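Local structure of Dye type peroxidase A (Streptomyces lividans 1326, 6GZW) at the interface of chains A and B. The protein is a haem-containing dye-decolourising peroxidase that uses hydrogen peroxide to oxidise dyes and related organic substrates. Numbering follows the deposited sequence. Chains: chain A/B, Dye type peroxidase A.

The interface of chains A and B. Residues chain A 69, 147; chain B 231, 234-235.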
# COMPACT_ATOMS: atom_id res chain seq x y z
N ARG A 69 -10.85 23.33 4.19
CA ARG A 69 -11.32 22.27 3.27
C ARG A 69 -10.67 20.90 3.57
O ARG A 69 -10.29 20.15 2.63
CB ARG A 69 -11.10 22.68 1.79
CG ARG A 69 -11.63 24.07 1.40
CD ARG A 69 -13.13 24.24 1.53
NE ARG A 69 -13.79 23.34 0.58
CZ ARG A 69 -14.92 22.68 0.78
NH1 ARG A 69 -15.68 22.83 1.87
NH2 ARG A 69 -15.33 21.85 -0.17
N ARG A 147 -3.57 18.71 -4.06
CA ARG A 147 -4.59 19.75 -4.20
C ARG A 147 -4.07 21.17 -3.95
O ARG A 147 -4.61 22.14 -4.52
CB ARG A 147 -5.77 19.44 -3.28
CG ARG A 147 -6.56 18.23 -3.72
CD ARG A 147 -7.55 18.58 -4.81
NE ARG A 147 -8.73 19.24 -4.27
CZ ARG A 147 -9.73 19.69 -5.02
NH1 ARG A 147 -9.70 19.57 -6.35
NH2 ARG A 147 -10.79 20.27 -4.44
N ASP B 231 -12.60 14.62 -7.08
CA ASP B 231 -12.52 15.98 -7.61
C ASP B 231 -13.86 16.67 -7.48
O ASP B 231 -13.91 17.86 -7.21
CB ASP B 231 -12.06 16.02 -9.05
CG ASP B 231 -10.57 15.67 -9.22
OD1 ASP B 231 -9.84 15.58 -8.20
OD2 ASP B 231 -10.17 15.48 -10.39
N GLU B 234 -14.96 16.64 -3.28
CA GLU B 234 -14.23 17.51 -2.38
C GLU B 234 -14.52 19.01 -2.55
O GLU B 234 -14.06 19.81 -1.74
CB GLU B 234 -12.73 17.16 -2.41
CG GLU B 234 -12.48 15.84 -1.68
CD GLU B 234 -11.13 15.21 -1.94
OE1 GLU B 234 -10.25 15.84 -2.58
OE2 GLU B 234 -10.97 14.07 -1.48
N GLU B 235 -15.32 19.36 -3.57
CA GLU B 235 -15.85 20.73 -3.74
C GLU B 235 -17.18 20.95 -3.02
O GLU B 235 -17.65 22.08 -2.91
CB GLU B 235 -16.02 21.03 -5.23
CG GLU B 235 -14.72 20.97 -6.02
CD GLU B 235 -13.73 22.05 -5.64
OE1 GLU B 235 -14.09 23.02 -4.95
OE2 GLU B 235 -12.53 21.93 -5.99
O HOH W 1 -9.34 18.13 -1.39
O HOH W 2 -12.05 19.87 -7.73
O HOH W 3 -12.93 23.06 -2.08
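A:Arg147, near the end of helix 135-149, meets the carboxylate of B:Glu235 in a salt bridge that is also a hydrogen bond, guanidinium NH2 lying 2.9 Å from OE2. The bond is fairly straight, 155° at the hydrogen, yet the two flat groups are turned 65° apart, and NH2 reaches OE2 from above the carboxylate plane rather than pairing side by side with both oxygens. In the arginine CG stands beside the backbone N, and bends at chi2 and chi3 turn the guanidinium towards B:Glu235.

Waters add to the grip on the same guanidinium. Water 2, at the edge of the A:Arg147 guanidinium and in its plane, lies 2.7 Å from A:Arg147 NH1 and also bonds B:Glu235 OE2 and the backbone O of B:Asp231. Water 1 links A:Arg147 NE to the carboxylate OE1 of B:Glu234, which lies 4.1 Å from that NE without direct contact. The carboxylate of B:Asp231, not in contact, may add a favourable negative charge near A:Arg147 if ionised.

A:Arg69, from a loop, makes a weak hydrogen bond from NH2 to the backbone O of B:Glu234 (2.9 Å). A:Arg69 NE lies 2.8 Å from water 3, and that water also bonds OE1 of B:Glu235.

An alanine in place of A:Arg147 would probably leave B:Glu235 OE2 without its cationic mate and take away the chain A end of the links through waters 1 and 2.

This polar, hydrated patch and its two-fold twin may help hold the two copies together, although the structure alone does not establish a dimer in solution.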